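Local structure of probable amidase (2DC0) at residues Y282-R287 with V331-A336; L386-L391 with Q411-Y416; R46-A51 with Q60-L65. The protein is a probable amidase of Thermus thermophilus, a member of the amidase sequence family built round a large mixed beta-sheet covered by helices. One frame throughout, in Å; residues are numbered along the deposited sequence.

Interaction 1 of 3, residues Y282-R287 with V331-A336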
# COMPACT_ATOMS: atom_id res chain seq x y z
N TYR A 282 7.22 -8.83 -11.55
CA TYR A 282 6.61 -10.05 -12.06
C TYR A 282 6.79 -11.19 -11.04
O TYR A 282 5.81 -11.86 -10.67
CB TYR A 282 7.26 -10.43 -13.39
CG TYR A 282 6.75 -11.72 -13.95
CD1 TYR A 282 5.47 -11.80 -14.50
CD2 TYR A 282 7.54 -12.87 -13.94
CE1 TYR A 282 5.00 -12.99 -15.03
CE2 TYR A 282 7.08 -14.07 -14.46
CZ TYR A 282 5.81 -14.12 -15.01
OH TYR A 282 5.35 -15.30 -15.56
N GLU A 283 8.02 -11.41 -10.60
CA GLU A 283 8.34 -12.47 -9.63
C GLU A 283 7.63 -12.24 -8.29
O GLU A 283 7.10 -13.18 -7.71
CB GLU A 283 9.85 -12.53 -9.36
CG GLU A 283 10.76 -12.68 -10.56
CD GLU A 283 12.23 -12.48 -10.19
OE1 GLU A 283 12.78 -13.31 -9.42
OE2 GLU A 283 12.84 -11.48 -10.64
N VAL A 284 7.65 -11.00 -7.81
CA VAL A 284 7.01 -10.66 -6.54
C VAL A 284 5.53 -11.04 -6.58
O VAL A 284 5.03 -11.72 -5.68
CB VAL A 284 7.12 -9.13 -6.22
CG1 VAL A 284 6.30 -8.79 -4.98
CG2 VAL A 284 8.58 -8.75 -6.00
N TYR A 285 4.85 -10.59 -7.62
CA TYR A 285 3.43 -10.87 -7.80
C TYR A 285 3.17 -12.37 -7.84
O TYR A 285 2.31 -12.90 -7.13
CB TYR A 285 2.93 -10.24 -9.12
CG TYR A 285 1.56 -10.73 -9.53
CD1 TYR A 285 0.41 -10.15 -9.00
CD2 TYR A 285 1.42 -11.84 -10.36
CE1 TYR A 285 -0.85 -10.67 -9.29
CE2 TYR A 285 0.16 -12.36 -10.66
CZ TYR A 285 -0.96 -11.78 -10.11
OH TYR A 285 -2.20 -12.34 -10.34
N THR A 286 3.93 -13.05 -8.69
CA THR A 286 3.78 -14.49 -8.85
C THR A 286 3.90 -15.27 -7.54
O THR A 286 3.03 -16.08 -7.21
CB THR A 286 4.80 -15.02 -9.85
OG1 THR A 286 4.58 -14.39 -11.12
CG2 THR A 286 4.67 -16.54 -10.02
N ARG A 287 4.96 -15.02 -6.78
CA ARG A 287 5.16 -15.73 -5.52
C ARG A 287 4.08 -15.40 -4.50
O ARG A 287 3.54 -16.30 -3.85
CB ARG A 287 6.53 -15.41 -4.94
CG ARG A 287 7.67 -15.75 -5.89
CD ARG A 287 9.03 -15.70 -5.20
NE ARG A 287 10.09 -16.06 -6.14
CZ ARG A 287 11.29 -16.49 -5.78
NH1 ARG A 287 11.60 -16.63 -4.49
NH2 ARG A 287 12.20 -16.80 -6.70
N VAL A 331 5.79 -10.13 0.53
CA VAL A 331 5.00 -9.08 1.19
C VAL A 331 5.83 -7.80 1.38
O VAL A 331 5.32 -6.69 1.18
CB VAL A 331 4.49 -9.57 2.57
CG1 VAL A 331 3.89 -8.41 3.36
CG2 VAL A 331 3.44 -10.66 2.36
N ALA A 332 7.09 -7.96 1.75
CA ALA A 332 7.98 -6.82 1.95
C ALA A 332 8.35 -6.19 0.60
O ALA A 332 8.43 -4.97 0.48
CB ALA A 332 9.25 -7.26 2.70
N GLU A 333 8.59 -7.03 -0.40
CA GLU A 333 8.94 -6.53 -1.72
C GLU A 333 7.79 -5.74 -2.33
O GLU A 333 8.02 -4.78 -3.08
CB GLU A 333 9.33 -7.68 -2.66
CG GLU A 333 10.65 -8.37 -2.30
CD GLU A 333 11.81 -7.39 -2.19
OE1 GLU A 333 11.98 -6.55 -3.10
OE2 GLU A 333 12.57 -7.46 -1.20
N ARG A 334 6.55 -6.12 -2.03
CA ARG A 334 5.40 -5.40 -2.55
C ARG A 334 5.36 -4.01 -1.95
O ARG A 334 5.12 -3.03 -2.65
CB ARG A 334 4.08 -6.12 -2.23
CG ARG A 334 2.87 -5.22 -2.45
CD ARG A 334 1.55 -5.98 -2.57
NE ARG A 334 1.12 -6.62 -1.34
CZ ARG A 334 0.01 -7.33 -1.23
NH1 ARG A 334 -0.78 -7.49 -2.30
NH2 ARG A 334 -0.32 -7.90 -0.08
N GLU A 335 5.59 -3.91 -0.64
CA GLU A 335 5.56 -2.61 0.00
C GLU A 335 6.67 -1.72 -0.56
O GLU A 335 6.48 -0.51 -0.73
CB GLU A 335 5.69 -2.76 1.52
CG GLU A 335 4.46 -3.41 2.17
CD GLU A 335 3.15 -2.82 1.65
OE1 GLU A 335 2.96 -1.58 1.74
OE2 GLU A 335 2.30 -3.60 1.14
N ALA A 336 7.82 -2.32 -0.87
CA ALA A 336 8.94 -1.56 -1.42
C ALA A 336 8.61 -0.92 -2.77
O ALA A 336 9.21 0.08 -3.14
CB ALA A 336 10.16 -2.47 -1.55

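Interaction 2 of 3, residues L386-L391 with Q411-Y416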
# COMPACT_ATOMS: atom_id res chain seq x y z
N LEU A 386 -0.50 -6.67 -13.96
CA LEU A 386 -0.29 -7.03 -12.56
C LEU A 386 0.16 -5.97 -11.55
O LEU A 386 -0.21 -6.04 -10.38
CB LEU A 386 0.63 -8.26 -12.49
CG LEU A 386 2.12 -8.16 -12.89
CD1 LEU A 386 2.90 -7.52 -11.75
CD2 LEU A 386 2.67 -9.57 -13.15
N PRO A 387 0.96 -4.97 -11.97
CA PRO A 387 1.40 -3.97 -10.99
C PRO A 387 0.27 -3.21 -10.30
O PRO A 387 0.31 -2.97 -9.09
CB PRO A 387 2.27 -3.02 -11.82
CG PRO A 387 2.76 -3.90 -12.94
CD PRO A 387 1.52 -4.67 -13.30
N PHE A 388 -0.75 -2.86 -11.06
CA PHE A 388 -1.86 -2.07 -10.55
C PHE A 388 -2.84 -2.83 -9.66
O PHE A 388 -3.46 -2.24 -8.77
CB PHE A 388 -2.52 -1.39 -11.74
CG PHE A 388 -1.51 -0.82 -12.70
CD1 PHE A 388 -0.67 0.21 -12.29
CD2 PHE A 388 -1.30 -1.39 -13.95
CE1 PHE A 388 0.38 0.65 -13.09
CE2 PHE A 388 -0.26 -0.96 -14.77
CZ PHE A 388 0.58 0.06 -14.34
N SER A 389 -2.97 -4.14 -9.88
CA SER A 389 -3.83 -4.95 -9.05
C SER A 389 -3.00 -5.32 -7.81
O SER A 389 -3.50 -5.33 -6.69
CB SER A 389 -4.28 -6.22 -9.79
OG SER A 389 -3.19 -6.84 -10.44
N LEU A 390 -1.71 -5.60 -8.03
CA LEU A 390 -0.81 -5.94 -6.94
C LEU A 390 -0.84 -4.83 -5.88
O LEU A 390 -0.88 -5.11 -4.68
CB LEU A 390 0.63 -6.09 -7.45
CG LEU A 390 1.69 -6.35 -6.36
CD1 LEU A 390 1.49 -7.74 -5.76
CD2 LEU A 390 3.09 -6.25 -6.97
N LEU A 391 -0.83 -3.58 -6.34
CA LEU A 391 -0.82 -2.43 -5.44
C LEU A 391 -2.20 -1.83 -5.13
O LEU A 391 -2.29 -0.85 -4.39
CB LEU A 391 0.12 -1.35 -6.00
CG LEU A 391 1.59 -1.82 -6.10
CD1 LEU A 391 2.46 -0.76 -6.76
CD2 LEU A 391 2.10 -2.12 -4.69
N GLN A 411 -5.05 0.98 -20.81
CA GLN A 411 -5.20 1.07 -19.36
C GLN A 411 -5.08 2.52 -18.91
O GLN A 411 -4.22 3.25 -19.38
CB GLN A 411 -4.11 0.27 -18.64
CG GLN A 411 -4.31 -1.23 -18.65
CD GLN A 411 -3.28 -1.93 -17.78
OE1 GLN A 411 -2.11 -2.04 -18.15
NE2 GLN A 411 -3.71 -2.37 -16.60
N VAL A 412 -5.98 2.91 -18.02
CA VAL A 412 -5.99 4.25 -17.43
C VAL A 412 -5.81 3.95 -15.95
O VAL A 412 -6.69 3.38 -15.32
CB VAL A 412 -7.34 4.97 -17.66
CG1 VAL A 412 -7.28 6.37 -17.06
CG2 VAL A 412 -7.67 5.04 -19.16
N VAL A 413 -4.66 4.33 -15.40
CA VAL A 413 -4.31 4.07 -14.00
C VAL A 413 -4.35 5.31 -13.12
O VAL A 413 -3.68 6.30 -13.41
CB VAL A 413 -2.89 3.48 -13.91
CG1 VAL A 413 -2.57 3.09 -12.47
CG2 VAL A 413 -2.76 2.28 -14.84
N GLY A 414 -5.11 5.26 -12.02
CA GLY A 414 -5.19 6.40 -11.12
C GLY A 414 -4.64 6.12 -9.74
O GLY A 414 -4.24 4.99 -9.44
N ALA A 415 -4.60 7.14 -8.89
CA ALA A 415 -4.10 7.00 -7.53
C ALA A 415 -5.11 6.20 -6.72
O ALA A 415 -6.29 6.13 -7.07
CB ALA A 415 -3.90 8.38 -6.89
N TYR A 416 -4.64 5.61 -5.62
CA TYR A 416 -5.47 4.81 -4.74
C TYR A 416 -6.70 5.62 -4.32
O TYR A 416 -6.57 6.78 -3.92
CB TYR A 416 -4.64 4.41 -3.51
CG TYR A 416 -5.04 3.09 -2.88
CD1 TYR A 416 -4.25 1.95 -3.02
CD2 TYR A 416 -6.22 2.99 -2.15
CE1 TYR A 416 -4.62 0.74 -2.43
CE2 TYR A 416 -6.60 1.78 -1.56
CZ TYR A 416 -5.80 0.67 -1.70
OH TYR A 416 -6.18 -0.51 -1.11

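Interaction 3 of 3, residues R46-A51 with Q60-L65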
# COMPACT_ATOMS: atom_id res chain seq x y z
N ARG A 46 -36.66 -16.96 -17.17
CA ARG A 46 -37.89 -16.43 -17.73
C ARG A 46 -38.92 -16.19 -16.62
O ARG A 46 -39.62 -15.18 -16.63
CB ARG A 46 -38.45 -17.38 -18.80
CG ARG A 46 -37.70 -17.32 -20.13
CD ARG A 46 -38.48 -18.02 -21.24
NE ARG A 46 -37.95 -17.74 -22.58
CZ ARG A 46 -37.25 -18.61 -23.32
NH1 ARG A 46 -37.00 -19.82 -22.86
NH2 ARG A 46 -36.83 -18.27 -24.53
N LYS A 47 -38.99 -17.10 -15.66
CA LYS A 47 -39.92 -16.96 -14.55
C LYS A 47 -39.66 -15.64 -13.80
O LYS A 47 -40.60 -14.90 -13.48
CB LYS A 47 -39.79 -18.14 -13.59
CG LYS A 47 -40.71 -18.08 -12.38
CD LYS A 47 -40.55 -19.32 -11.50
CE LYS A 47 -41.41 -19.20 -10.25
NZ LYS A 47 -41.23 -20.34 -9.32
N GLU A 48 -38.39 -15.36 -13.53
CA GLU A 48 -38.01 -14.12 -12.84
C GLU A 48 -38.29 -12.92 -13.75
O GLU A 48 -38.76 -11.88 -13.29
CB GLU A 48 -36.52 -14.17 -12.47
CG GLU A 48 -36.01 -12.98 -11.66
CD GLU A 48 -36.70 -12.83 -10.32
OE1 GLU A 48 -36.78 -13.83 -9.57
OE2 GLU A 48 -37.15 -11.71 -10.00
N ALA A 49 -38.01 -13.08 -15.04
CA ALA A 49 -38.24 -12.02 -16.00
C ALA A 49 -39.71 -11.60 -15.99
O ALA A 49 -40.02 -10.41 -16.06
CB ALA A 49 -37.83 -12.48 -17.40
N LEU A 50 -40.61 -12.58 -15.91
CA LEU A 50 -42.04 -12.31 -15.89
C LEU A 50 -42.43 -11.48 -14.67
O LEU A 50 -43.18 -10.51 -14.78
CB LEU A 50 -42.83 -13.63 -15.88
CG LEU A 50 -42.72 -14.49 -17.15
CD1 LEU A 50 -43.42 -15.83 -16.92
CD2 LEU A 50 -43.35 -13.76 -18.33
N ALA A 51 -41.90 -11.87 -13.51
CA ALA A 51 -42.17 -11.16 -12.27
C ALA A 51 -41.70 -9.71 -12.34
O ALA A 51 -42.42 -8.80 -11.93
CB ALA A 51 -41.47 -11.88 -11.10
N GLN A 60 -43.68 -0.82 -9.57
CA GLN A 60 -42.95 -1.36 -8.43
C GLN A 60 -41.50 -1.65 -8.82
O GLN A 60 -41.15 -2.78 -9.17
CB GLN A 60 -43.62 -2.64 -7.93
CG GLN A 60 -45.04 -2.44 -7.38
CD GLN A 60 -45.07 -1.62 -6.10
OE1 GLN A 60 -44.72 -0.44 -6.09
NE2 GLN A 60 -45.48 -2.26 -5.00
N VAL A 61 -40.66 -0.62 -8.76
CA VAL A 61 -39.25 -0.73 -9.12
C VAL A 61 -38.39 -1.16 -7.94
O VAL A 61 -38.30 -0.44 -6.95
CB VAL A 61 -38.73 0.61 -9.66
CG1 VAL A 61 -37.27 0.48 -10.06
CG2 VAL A 61 -39.57 1.04 -10.85
N ARG A 62 -37.74 -2.31 -8.06
CA ARG A 62 -36.89 -2.83 -7.00
C ARG A 62 -35.65 -1.99 -6.79
O ARG A 62 -35.21 -1.78 -5.66
CB ARG A 62 -36.48 -4.27 -7.29
CG ARG A 62 -37.64 -5.26 -7.38
CD ARG A 62 -37.15 -6.70 -7.46
NE ARG A 62 -38.27 -7.64 -7.57
CZ ARG A 62 -38.14 -8.96 -7.61
NH1 ARG A 62 -36.93 -9.52 -7.55
NH2 ARG A 62 -39.21 -9.73 -7.73
N GLY A 63 -35.07 -1.49 -7.88
CA GLY A 63 -33.87 -0.68 -7.77
C GLY A 63 -33.41 -0.16 -9.12
O GLY A 63 -34.14 -0.26 -10.10
N PRO A 64 -32.20 0.41 -9.20
CA PRO A 64 -31.66 0.96 -10.45
C PRO A 64 -31.38 -0.05 -11.55
O PRO A 64 -31.27 0.32 -12.72
CB PRO A 64 -30.40 1.69 -9.99
CG PRO A 64 -29.96 0.87 -8.81
CD PRO A 64 -31.26 0.62 -8.08
N LEU A 65 -31.26 -1.32 -11.20
CA LEU A 65 -30.98 -2.36 -12.18
C LEU A 65 -32.22 -3.22 -12.48
O LEU A 65 -32.11 -4.24 -13.15
CB LEU A 65 -29.86 -3.27 -11.68
CG LEU A 65 -28.51 -2.58 -11.44
CD1 LEU A 65 -27.48 -3.61 -10.98
CD2 LEU A 65 -28.05 -1.90 -12.72

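Interaction 1 of 3, residues Y282-R287 with V331-A336
Val-284 lays both of its methyl groups over the base of Glu-333, CG2 lying 3.6 Å from Glu-333 CB and CG1 4.0 Å from the same atom. With CB pointing to the other helix and CG1 anti to the backbone N (chi1 173°), both branches face that methylene, and the two side chains meet at about a right angle. The backbones come close here, the CA atoms of Val-284 and Glu-333 being 6.6 Å apart. CG1 of Val-284 also lies 4.0 Å from the backbone N of the residue after Glu-333, Arg-334, and passes Arg-334 CB at 4.4 Å. The contact thus joins helix 281-296 to helix 324-345 through one valine.

The charged tips of Glu-333 and Arg-334 find their partners elsewhere. Glu-333 bends at chi2 (-54°), which carries its carboxylate away from the valine to a salt bridge with Arg-201 of the second subunit, while Arg-334 gives a hydrogen bond from NH2 to Ser-202 OG. What passes between the helices is therefore purely van der Waals, with aliphatic stems touching and the polar tips engaged by Ser-202 and by Arg-201 of the second subunit.

Interaction 2 of 3, residues L386-L391 with Q411-Y416
Phe-388 and Val-413 make the apolar part of this buried contact. Val-413 CG2 sits almost squarely over the ring in a CH-pi contact, 3.8 Å from the centroid of Phe-388 and 4° off the ring normal, while its other methyl, CG1, comes to 3.5 Å from Phe-388 CD1. With CG1 anti to the backbone N (chi1 -175°), both branches of the valine are presented to the ring. The opposite face of the ring is covered by Pro-387 CB, 4.2 Å above the plane, which leaves the phenyl group clasped between its own helix and the strand.

Two polar groups border the aromatic rings. The side-chain amide of Gln-411 lies obliquely beside Phe-388, their planes 74° apart. At the other end of the contact, Leu-391 O approaches the edge of the Tyr-416 ring near its plane, 3.4 Å from Tyr-416 CE1; the same carbonyl also receives a weak hydrogen bond from Arg-338.

The short helix 386-390 is thereby set against strand 406-413 of the large mixed sheet. Phe-388 also touches Leu-353 and Thr-395 on the two flanking strands, 350-354 and 395-403, and Leu-390 packs against helix 281-296.

Interaction 3 of 3, residues R46-A51 with Q60-L65
The guanidinium of Arg-62 is met obliquely by the carboxylate of Glu-48, and the two planes are turned 70° from each other. Glu-48 OE2 is the oxygen that reaches across, 3.3 Å from Arg-62 NH1 and 3.6 Å from Arg-62 NH2. This is a salt bridge that probably rests on charge more than on directed bonding: no hydrogen bond accompanies it, and the tilt is far from the flat, two-pronged pairing that a carboxylate and a guanidinium can adopt.

The two side chains arrive from opposite directions. Glu-48 starts with CG anti to its backbone N (chi1 -177°) and then bends at chi2 (62°), while Arg-62 runs extended from CG to NE and spans the gap. The bridge links helix 42-57 with the loop that follows it and leads into strand 69-73 of the mixed sheet, so that the chain folds back and ties itself to the flank of the helix it has just left.

Arg-62 has a stronger partner on the same helix, Glu-55, which takes its NE in a second salt bridge, and its side chain also touches Leu-52.

In the fold
Interactions 1 and 2 are neighbours, their centres about 14 Å apart, whereas interaction 3 lies across the chain's centre, about 45 Å from the first and 36 Å from the second between centres. No helix or strand is shared by two of the contacts, but helix 386-390 of interaction 2 touches both helices of interaction 1: Tyr-282 and Tyr-285 pack on Leu-386, and Arg-334 CD lies 3.3 Å from Leu-390 O, placing it between them and the sheet. Chemistry follows depth. Interaction 2 is buried and largely aromatic and aliphatic; interaction 1, partly buried, is aliphatic within the chain but borders the second subunit; interaction 3, at the surface and local in sequence, rests on charge.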